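Local coordinates for protein RNA-directed RNA polymerase (Infectious pancreatic necrosis virus, PDB 3ZED) that probably copies the viral RNA genome as an RNA-dependent RNA polymerase, occurring both free and covalently attached to the genomic RNA, at residues A247-I252 with D293-S298; I390-D395 with Y399-E404; T485-E490 with I513-E518. All blocks are in the same frame, centred on the assembly; numbering follows the deposited sequence.

Interaction 1. Residues A247-I252 with D293-S298; sequences AGLPYI and DFWYLS
L249 and Y296 bring their CA atoms to 6.1 Å, the nearest backbone approach between a loop turn at 247-252 and the 3-10 turn 295-298 that follows helix 283-293. The loop side is a type VI turn: the peptide before P250 is cis, and Y251 N donates to G248 O at 2.9 Å. This turn directs both L249 and P250 at the 3-10 segment. The pyrrolidine ring of P250 meets the tyrosine with CG, which lies 3.6 Å from Y296 CE1. The same CG sits 3.9 Å above the plane of the Y251 ring, off its centre, so one methylene touches two aromatic rings. The Y296 ring is swung between its own backbone N and carbonyl carbon (chi1 52°), while its CB lies 3.8 Å above the middle of the W295 indole. L249 fits beside this pair, CD1 touching Y296 CB at 4.1 Å and only grazing the indole. W295 O accepts from both S298 N and S298 OG, the latter at 2.8 Å and in the carbonyl plane. Beyond the two segments L266 packs on both P250 and Y296, and W295 NE1 donates to A64 O. G248-I252 belong to a predicted GTP site matching the Walker A pattern GxxxxGK[ST] in sequence, probably the basis of the prediction; the cis-proline turn itself is not evidence of nucleotide binding. Contacts between side chains are apolar, and L249 CB and CD1 also rest against Y296 O; van der Waals packing and burial of apolar surface join the segments, without a hydrogen bond between them.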
loop_
_atom_site.group_PDB
_atom_site.type_symbol
_atom_site.label_atom_id
_atom_site.label_comp_id
_atom_site.label_asym_id
_atom_site.label_seq_id
_atom_site.Cartn_x
_atom_site.Cartn_y
_atom_site.Cartn_z
ATOM N N ALA B 247 14.857 -1.399 -9.255
ATOM C CA ALA B 247 14.376 -1.853 -10.553
ATOM C C ALA B 247 13.805 -3.271 -10.452
ATOM O O ALA B 247 12.918 -3.639 -11.222
ATOM C CB ALA B 247 15.512 -1.826 -11.565
ATOM N N GLY B 248 14.340 -4.052 -9.522
ATOM C CA GLY B 248 13.985 -5.456 -9.345
ATOM C C GLY B 248 14.592 -6.282 -10.468
ATOM O O GLY B 248 15.427 -5.779 -11.235
ATOM N N LEU B 249 14.164 -7.553 -10.583
ATOM C CA LEU B 249 14.643 -8.443 -11.640
ATOM C C LEU B 249 14.237 -7.909 -13.024
ATOM O O LEU B 249 13.164 -7.315 -13.148
ATOM C CB LEU B 249 14.126 -9.883 -11.465
ATOM C CG LEU B 249 14.589 -10.671 -10.244
ATOM C CD1 LEU B 249 14.092 -12.101 -10.318
ATOM C CD2 LEU B 249 16.095 -10.708 -10.138
ATOM N N PRO B 250 15.094 -8.043 -14.058
ATOM C CA PRO B 250 16.407 -8.710 -14.075
ATOM C C PRO B 250 17.579 -7.730 -13.893
ATOM O O PRO B 250 18.680 -7.999 -14.391
ATOM C CB PRO B 250 16.412 -9.373 -15.457
ATOM C CG PRO B 250 15.551 -8.465 -16.335
ATOM C CD PRO B 250 14.719 -7.591 -15.413
ATOM N N TYR B 251 17.357 -6.611 -13.164
ATOM C CA TYR B 251 18.402 -5.601 -12.975
ATOM C C TYR B 251 18.753 -5.375 -11.504
ATOM O O TYR B 251 18.485 -4.298 -10.966
ATOM C CB TYR B 251 18.022 -4.268 -13.663
ATOM C CG TYR B 251 17.641 -4.451 -15.117
ATOM C CD1 TYR B 251 18.602 -4.763 -16.076
ATOM C CD2 TYR B 251 16.315 -4.362 -15.526
ATOM C CE1 TYR B 251 18.251 -4.987 -17.405
ATOM C CE2 TYR B 251 15.951 -4.588 -16.851
ATOM C CZ TYR B 251 16.923 -4.912 -17.784
ATOM O OH TYR B 251 16.571 -5.119 -19.093
ATOM N N ILE B 252 19.433 -6.354 -10.881
ATOM C CA ILE B 252 19.864 -6.232 -9.483
ATOM C C ILE B 252 20.975 -5.161 -9.382
ATOM O O ILE B 252 21.904 -5.130 -10.201
ATOM C CB ILE B 252 20.300 -7.603 -8.882
ATOM C CG1 ILE B 252 19.070 -8.535 -8.689
ATOM C CG2 ILE B 252 21.069 -7.431 -7.554
ATOM C CD1 ILE B 252 19.394 -10.016 -8.705
ATOM N N ASP B 293 9.188 -17.563 -20.537
ATOM C CA ASP B 293 10.270 -16.726 -21.073
ATOM C C ASP B 293 10.502 -15.491 -20.198
ATOM O O ASP B 293 11.644 -15.070 -20.055
ATOM C CB ASP B 293 9.983 -16.301 -22.524
ATOM C CG ASP B 293 10.206 -17.371 -23.592
ATOM O OD1 ASP B 293 10.595 -18.509 -23.230
ATOM O OD2 ASP B 293 9.971 -17.075 -24.783
ATOM N N PHE B 294 9.424 -14.940 -19.613
ATOM C CA PHE B 294 9.429 -13.770 -18.738
ATOM C C PHE B 294 9.138 -14.163 -17.264
ATOM O O PHE B 294 8.594 -13.345 -16.524
ATOM C CB PHE B 294 8.392 -12.745 -19.223
ATOM C CG PHE B 294 8.736 -12.050 -20.515
ATOM C CD1 PHE B 294 9.450 -10.854 -20.514
ATOM C CD2 PHE B 294 8.310 -12.563 -21.734
ATOM C CE1 PHE B 294 9.748 -10.193 -21.719
ATOM C CE2 PHE B 294 8.605 -11.904 -22.932
ATOM C CZ PHE B 294 9.319 -10.721 -22.918
ATOM N N TRP B 295 9.519 -15.400 -16.833
ATOM C CA TRP B 295 9.286 -15.927 -15.475
ATOM C C TRP B 295 9.703 -14.915 -14.393
ATOM O O TRP B 295 9.025 -14.800 -13.373
ATOM C CB TRP B 295 10.029 -17.273 -15.248
ATOM C CG TRP B 295 11.534 -17.149 -15.173
ATOM C CD1 TRP B 295 12.420 -17.282 -16.204
ATOM C CD2 TRP B 295 12.316 -16.796 -14.015
ATOM N NE1 TRP B 295 13.706 -17.047 -15.760
ATOM C CE2 TRP B 295 13.665 -16.700 -14.431
ATOM C CE3 TRP B 295 12.003 -16.520 -12.667
ATOM C CZ2 TRP B 295 14.703 -16.379 -13.542
ATOM C CZ3 TRP B 295 13.025 -16.172 -11.801
ATOM C CH2 TRP B 295 14.362 -16.138 -12.231
ATOM N N TYR B 296 10.834 -14.191 -14.624
ATOM C CA TYR B 296 11.458 -13.263 -13.687
ATOM C C TYR B 296 10.574 -12.056 -13.386
ATOM O O TYR B 296 10.781 -11.396 -12.365
ATOM C CB TYR B 296 12.850 -12.845 -14.186
ATOM C CG TYR B 296 12.879 -12.318 -15.602
ATOM C CD1 TYR B 296 12.677 -10.967 -15.869
ATOM C CD2 TYR B 296 13.142 -13.164 -16.674
ATOM C CE1 TYR B 296 12.682 -10.480 -17.170
ATOM C CE2 TYR B 296 13.168 -12.687 -17.980
ATOM C CZ TYR B 296 12.946 -11.342 -18.225
ATOM O OH TYR B 296 12.983 -10.857 -19.512
ATOM N N LEU B 297 9.553 -11.805 -14.230
ATOM C CA LEU B 297 8.591 -10.730 -14.008
ATOM C C LEU B 297 7.611 -11.093 -12.878
ATOM O O LEU B 297 6.830 -10.237 -12.453
ATOM C CB LEU B 297 7.834 -10.382 -15.301
ATOM C CG LEU B 297 8.631 -9.720 -16.442
ATOM C CD1 LEU B 297 7.700 -9.244 -17.537
ATOM C CD2 LEU B 297 9.477 -8.549 -15.951
ATOM N N SER B 298 7.684 -12.336 -12.360
ATOM C CA SER B 298 6.843 -12.789 -11.248
ATOM C C SER B 298 7.662 -13.073 -9.974
ATOM O O SER B 298 7.129 -13.664 -9.033
ATOM C CB SER B 298 6.077 -14.045 -11.643
ATOM O OG SER B 298 6.936 -15.176 -11.610
#

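Interaction 2. Residues I390-D395 with Y399-E404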
loop_
_atom_site.group_PDB
_atom_site.type_symbol
_atom_site.label_atom_id
_atom_site.label_comp_id
_atom_site.label_asym_id
_atom_site.label_seq_id
_atom_site.Cartn_x
_atom_site.Cartn_y
_atom_site.Cartn_z
ATOM N N ILE B 390 -9.706 -2.571 9.927
ATOM C CA ILE B 390 -11.158 -2.475 10.117
ATOM C C ILE B 390 -11.402 -1.746 11.431
ATOM O O ILE B 390 -10.727 -2.021 12.425
ATOM C CB ILE B 390 -11.875 -3.855 10.098
ATOM C CG1 ILE B 390 -11.661 -4.582 8.765
ATOM C CG2 ILE B 390 -13.372 -3.757 10.461
ATOM C CD1 ILE B 390 -11.825 -6.154 8.862
ATOM N N TYR B 391 -12.364 -0.815 11.427
ATOM C CA TYR B 391 -12.788 -0.103 12.628
ATOM C C TYR B 391 -14.258 -0.340 12.795
ATOM O O TYR B 391 -15.012 -0.131 11.846
ATOM C CB TYR B 391 -12.465 1.399 12.541
ATOM C CG TYR B 391 -10.983 1.644 12.367
ATOM C CD1 TYR B 391 -10.117 1.616 13.464
ATOM C CD2 TYR B 391 -10.430 1.820 11.099
ATOM C CE1 TYR B 391 -8.746 1.802 13.303
ATOM C CE2 TYR B 391 -9.060 2.022 10.931
ATOM C CZ TYR B 391 -8.223 2.002 12.035
ATOM O OH TYR B 391 -6.879 2.187 11.865
ATOM N N ILE B 392 -14.664 -0.829 13.983
ATOM C CA ILE B 392 -16.058 -1.094 14.305
ATOM C C ILE B 392 -16.461 -0.342 15.572
ATOM O O ILE B 392 -15.804 -0.439 16.615
ATOM C CB ILE B 392 -16.369 -2.622 14.410
ATOM C CG1 ILE B 392 -16.370 -3.282 13.019
ATOM C CG2 ILE B 392 -17.704 -2.903 15.153
ATOM C CD1 ILE B 392 -16.270 -4.807 13.023
ATOM N N LEU B 393 -17.576 0.377 15.469
ATOM C CA LEU B 393 -18.228 1.050 16.582
ATOM C C LEU B 393 -19.532 0.298 16.851
ATOM O O LEU B 393 -20.435 0.335 16.026
ATOM C CB LEU B 393 -18.486 2.537 16.251
ATOM C CG LEU B 393 -18.953 3.488 17.384
ATOM C CD1 LEU B 393 -18.966 4.914 16.897
ATOM C CD2 LEU B 393 -20.377 3.190 17.850
ATOM N N GLN B 394 -19.607 -0.415 17.976
ATOM C CA GLN B 394 -20.816 -1.104 18.430
ATOM C C GLN B 394 -20.761 -1.281 19.939
ATOM O O GLN B 394 -19.663 -1.369 20.498
ATOM C CB GLN B 394 -21.069 -2.440 17.701
ATOM C CG GLN B 394 -20.257 -3.648 18.150
ATOM C CD GLN B 394 -20.657 -4.848 17.339
ATOM O OE1 GLN B 394 -20.083 -5.117 16.294
ATOM N NE2 GLN B 394 -21.680 -5.573 17.775
ATOM N N ASP B 395 -21.949 -1.281 20.589
ATOM C CA ASP B 395 -22.150 -1.452 22.032
ATOM C C ASP B 395 -21.296 -0.456 22.857
ATOM O O ASP B 395 -20.579 -0.853 23.794
ATOM C CB ASP B 395 -21.864 -2.911 22.450
ATOM C CG ASP B 395 -22.666 -3.946 21.684
ATOM O OD1 ASP B 395 -23.905 -3.792 21.595
ATOM O OD2 ASP B 395 -22.056 -4.904 21.170
ATOM N N TYR B 399 -13.637 -0.575 18.282
ATOM C CA TYR B 399 -12.752 -1.706 18.028
ATOM C C TYR B 399 -11.877 -1.465 16.820
ATOM O O TYR B 399 -12.357 -1.073 15.765
ATOM C CB TYR B 399 -13.533 -3.015 17.820
ATOM C CG TYR B 399 -14.430 -3.386 18.977
ATOM C CD1 TYR B 399 -13.952 -4.152 20.038
ATOM C CD2 TYR B 399 -15.768 -2.998 18.998
ATOM C CE1 TYR B 399 -14.784 -4.516 21.098
ATOM C CE2 TYR B 399 -16.607 -3.357 20.049
ATOM C CZ TYR B 399 -16.113 -4.118 21.098
ATOM O OH TYR B 399 -16.937 -4.450 22.152
ATOM N N SER B 400 -10.599 -1.719 16.986
ATOM C CA SER B 400 -9.633 -1.685 15.911
ATOM C C SER B 400 -9.270 -3.125 15.612
ATOM O O SER B 400 -8.772 -3.823 16.501
ATOM C CB SER B 400 -8.415 -0.859 16.303
ATOM O OG SER B 400 -7.477 -0.842 15.244
ATOM N N ILE B 401 -9.629 -3.599 14.408
ATOM C CA ILE B 401 -9.383 -4.969 13.975
ATOM C C ILE B 401 -8.426 -4.929 12.793
ATOM O O ILE B 401 -8.681 -4.224 11.814
ATOM C CB ILE B 401 -10.717 -5.729 13.636
ATOM C CG1 ILE B 401 -11.668 -5.777 14.846
ATOM C CG2 ILE B 401 -10.465 -7.147 13.080
ATOM C CD1 ILE B 401 -12.918 -5.094 14.609
ATOM N N ASP B 402 -7.322 -5.677 12.885
ATOM C CA ASP B 402 -6.365 -5.752 11.788
ATOM C C ASP B 402 -6.283 -7.144 11.279
ATOM O O ASP B 402 -6.244 -8.083 12.083
ATOM C CB ASP B 402 -4.961 -5.311 12.223
ATOM C CG ASP B 402 -4.792 -3.826 12.479
ATOM O OD1 ASP B 402 -5.710 -3.051 12.130
ATOM O OD2 ASP B 402 -3.743 -3.440 13.022
ATOM N N LEU B 403 -6.158 -7.292 9.964
ATOM C CA LEU B 403 -5.914 -8.609 9.391
ATOM C C LEU B 403 -4.570 -9.068 9.904
ATOM O O LEU B 403 -3.677 -8.237 10.115
ATOM C CB LEU B 403 -5.944 -8.592 7.851
ATOM C CG LEU B 403 -7.203 -8.027 7.168
ATOM C CD1 LEU B 403 -7.109 -8.194 5.666
ATOM C CD2 LEU B 403 -8.498 -8.630 7.742
ATOM N N GLU B 404 -4.449 -10.356 10.213
ATOM C CA GLU B 404 -3.194 -10.845 10.741
ATOM C C GLU B 404 -2.259 -11.057 9.569
ATOM O O GLU B 404 -2.539 -11.902 8.729
ATOM C CB GLU B 404 -3.402 -12.123 11.571
ATOM C CG GLU B 404 -2.097 -12.752 12.029
ATOM C CD GLU B 404 -2.187 -14.063 12.786
ATOM O OE1 GLU B 404 -3.155 -14.828 12.568
ATOM O OE2 GLU B 404 -1.257 -14.342 13.575
#
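I390 N donates to I401 O at 2.7 Å with an N-H...O angle of 163°, and the pair is closed by I401 N giving 2.8 Å to I390 O. Two residues on, the second hydrogen-bonded pair joins I392 N to Y399 O at 2.9 Å and Y399 N to I392 O at 2.7 Å. Between them Y391 and S400 are a non-hydrogen-bonded pair, where Y391 CA-H points at Y399 O (3.3 Å). On the isoleucine face, I392 and I401 pass each other at a slant, CD1 to CD1 at 3.7 Å, and V488 and W491 of helix 476-493 cover I390 and I392. Y399, its OH bonded to N498, has its ring edge near I392 O and Q394 O. Q394 CG touches Y399 CE2 (4.1 Å); the amide plane is 86° from the ring, and NE2 is bonded to K496 O. On the other face S400 OG, anti to the backbone N and beside the carbonyl carbon, meets Y391 CE1 at 3.5 Å; L561 N and D559 O hold the Y391 hydroxyl. The strands run at 153° as a beta hairpin, the middle of the four-stranded palm sheet; strand 389-394 starts at N389, last residue of the ADN replacing GDD in birnavirus motif C.

Interaction 3. Residues T485-E490 with I513-E518; sequences TIVVAE and INFKIE. With K (potassium ion), chain K.
V487 sits between two partners on 513-518, a helix-on-sheet packing in which helix 476-493 lies against the edge strand 515-521 of the palm sheet and the loop leading into it. With CG1 anti to the backbone N (chi1 171°), that methyl meets F515 alone, 3.9 Å from CE2 and approaching the ring at a slant. CG2, beside the backbone N, lies mainly on I513, 3.9 Å from its CG2, and also borders F515 CD2. V487 thus fits between the isoleucine and the phenylalanine. I486, one residue earlier on the helix, comes in across I513 at about a right angle, and its CG2 touches I513 CD1 at 4.0 Å. I513 CD1 is also near V487 CG2, so the end of this side chain bears on both helix residues. The sheet side continues the packing: L403 touches I513, and I401 touches F515, both from strand 397-403. On the helix side L197 of helix 194-204 and T511 pack on I486. I513 and F515 direct their CB atoms at the helix, whereas N514 between them directs its CB away from it, and its side chain then bends so that OD1 reaches a potassium ion that V177, N182, N184, N409 and G512 also bind. Its ND2 donates to E404 OE1, consistent with the amide being held with its oxygen toward the metal: N514 OD1 stands 2.8 Å from the potassium ion.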
loop_
_atom_site.group_PDB
_atom_site.type_symbol
_atom_site.label_atom_id
_atom_site.label_comp_id
_atom_site.label_asym_id
_atom_site.label_seq_id
_atom_site.Cartn_x
_atom_site.Cartn_y
_atom_site.Cartn_z
ATOM N N THR B 485 -13.245 -6.191 3.319
ATOM C CA THR B 485 -14.632 -6.081 2.826
ATOM C C THR B 485 -15.387 -7.414 3.054
ATOM O O THR B 485 -16.545 -7.400 3.480
ATOM C CB THR B 485 -14.623 -5.648 1.344
ATOM O OG1 THR B 485 -14.187 -4.290 1.297
ATOM C CG2 THR B 485 -15.986 -5.788 0.664
ATOM N N ILE B 486 -14.706 -8.549 2.780
ATOM C CA ILE B 486 -15.246 -9.896 2.954
ATOM C C ILE B 486 -15.517 -10.150 4.451
ATOM O O ILE B 486 -16.604 -10.625 4.800
ATOM C CB ILE B 486 -14.302 -10.969 2.326
ATOM C CG1 ILE B 486 -14.280 -10.840 0.787
ATOM C CG2 ILE B 486 -14.683 -12.403 2.804
ATOM C CD1 ILE B 486 -13.223 -11.694 0.029
ATOM N N VAL B 487 -14.542 -9.808 5.324
ATOM C CA VAL B 487 -14.671 -9.978 6.771
ATOM C C VAL B 487 -15.873 -9.126 7.281
ATOM O O VAL B 487 -16.714 -9.643 8.018
ATOM C CB VAL B 487 -13.333 -9.658 7.520
ATOM C CG1 VAL B 487 -13.523 -9.623 9.038
ATOM C CG2 VAL B 487 -12.234 -10.652 7.144
ATOM N N VAL B 488 -15.980 -7.864 6.824
ATOM C CA VAL B 488 -17.055 -6.931 7.222
ATOM C C VAL B 488 -18.415 -7.435 6.699
ATOM O O VAL B 488 -19.363 -7.468 7.480
ATOM C CB VAL B 488 -16.759 -5.462 6.802
ATOM C CG1 VAL B 488 -17.976 -4.557 6.995
ATOM C CG2 VAL B 488 -15.566 -4.916 7.577
ATOM N N ALA B 489 -18.498 -7.870 5.422
ATOM C CA ALA B 489 -19.736 -8.423 4.848
ATOM C C ALA B 489 -20.238 -9.634 5.662
ATOM O O ALA B 489 -21.442 -9.773 5.879
ATOM C CB ALA B 489 -19.508 -8.826 3.403
ATOM N N GLU B 490 -19.307 -10.491 6.127
ATOM C CA GLU B 490 -19.629 -11.676 6.925
ATOM C C GLU B 490 -20.058 -11.275 8.343
ATOM O O GLU B 490 -20.925 -11.925 8.900
ATOM C CB GLU B 490 -18.459 -12.677 6.950
ATOM C CG GLU B 490 -18.312 -13.451 5.649
ATOM C CD GLU B 490 -19.484 -14.336 5.277
ATOM O OE1 GLU B 490 -20.075 -14.983 6.176
ATOM O OE2 GLU B 490 -19.816 -14.377 4.072
ATOM N N ILE B 513 -9.563 -15.813 6.335
ATOM C CA ILE B 513 -8.793 -14.600 6.594
ATOM C C ILE B 513 -8.563 -14.473 8.102
ATOM O O ILE B 513 -9.520 -14.388 8.873
ATOM C CB ILE B 513 -9.489 -13.340 5.977
ATOM C CG1 ILE B 513 -9.651 -13.492 4.450
ATOM C CG2 ILE B 513 -8.691 -12.052 6.292
ATOM C CD1 ILE B 513 -10.767 -12.620 3.799
ATOM N N ASN B 514 -7.288 -14.477 8.512
ATOM C CA ASN B 514 -6.874 -14.308 9.906
ATOM C C ASN B 514 -6.953 -12.849 10.285
ATOM O O ASN B 514 -6.570 -11.985 9.497
ATOM C CB ASN B 514 -5.434 -14.809 10.114
ATOM C CG ASN B 514 -5.190 -16.264 9.841
ATOM O OD1 ASN B 514 -5.832 -16.878 9.001
ATOM N ND2 ASN B 514 -4.213 -16.835 10.502
ATOM N N PHE B 515 -7.396 -12.564 11.499
ATOM C CA PHE B 515 -7.457 -11.183 11.975
ATOM C C PHE B 515 -7.378 -11.179 13.472
ATOM O O PHE B 515 -7.619 -12.209 14.115
ATOM C CB PHE B 515 -8.756 -10.477 11.501
ATOM C CG PHE B 515 -10.051 -11.206 11.818
ATOM C CD1 PHE B 515 -10.572 -11.210 13.108
ATOM C CD2 PHE B 515 -10.759 -11.866 10.820
ATOM C CE1 PHE B 515 -11.749 -11.910 13.402
ATOM C CE2 PHE B 515 -11.956 -12.531 11.105
ATOM C CZ PHE B 515 -12.445 -12.549 12.393
ATOM N N LYS B 516 -7.084 -10.019 14.049
ATOM C CA LYS B 516 -7.088 -9.893 15.502
ATOM C C LYS B 516 -7.559 -8.532 15.920
ATOM O O LYS B 516 -7.407 -7.546 15.194
ATOM C CB LYS B 516 -5.766 -10.270 16.198
ATOM C CG LYS B 516 -4.464 -9.760 15.615
ATOM C CD LYS B 516 -3.294 -10.368 16.407
ATOM C CE LYS B 516 -1.983 -10.370 15.652
ATOM N NZ LYS B 516 -1.057 -9.310 16.135
ATOM N N ILE B 517 -8.197 -8.500 17.089
ATOM C CA ILE B 517 -8.675 -7.284 17.717
ATOM C C ILE B 517 -7.442 -6.668 18.341
ATOM O O ILE B 517 -6.845 -7.252 19.253
ATOM C CB ILE B 517 -9.846 -7.550 18.717
ATOM C CG1 ILE B 517 -11.165 -7.863 17.985
ATOM C CG2 ILE B 517 -10.059 -6.326 19.611
ATOM C CD1 ILE B 517 -11.300 -9.170 17.329
ATOM N N GLU B 518 -7.030 -5.522 17.801
ATOM C CA GLU B 518 -5.828 -4.801 18.204
ATOM C C GLU B 518 -6.085 -3.780 19.292
ATOM O O GLU B 518 -5.158 -3.433 20.041
ATOM C CB GLU B 518 -5.200 -4.098 16.984
ATOM C CG GLU B 518 -4.619 -5.067 15.960
ATOM C CD GLU B 518 -3.420 -5.908 16.375
ATOM O OE1 GLU B 518 -2.919 -5.749 17.515
ATOM O OE2 GLU B 518 -2.959 -6.715 15.537
HETATM K K K K . -5.493 -17.339 6.274
#

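Interactions 2 and 3 are neighbours, with centres about 8 Å apart, joined through adjacent strands 397-403 and 515-521 of one sheet. S400 O lies 2.8 Å from E518 N, and E404 N lies 2.8 Å from N514 O, both probable hydrogen bonds. V488 of 485-490 touches I390 and L403 touches I513, consistent with one continuous core. The potassium ion is about 9 Å from the side chain of L403. Because the hairpin of interaction 2 starts at the ADN of motif C, both contacts pack around the palm sheet, which in polymerases of this family carries the catalytic motif. Interaction 1, centred about 38 Å from interaction 2 and about 34 Å from interaction 3, alone holds residues of the predicted GTP site.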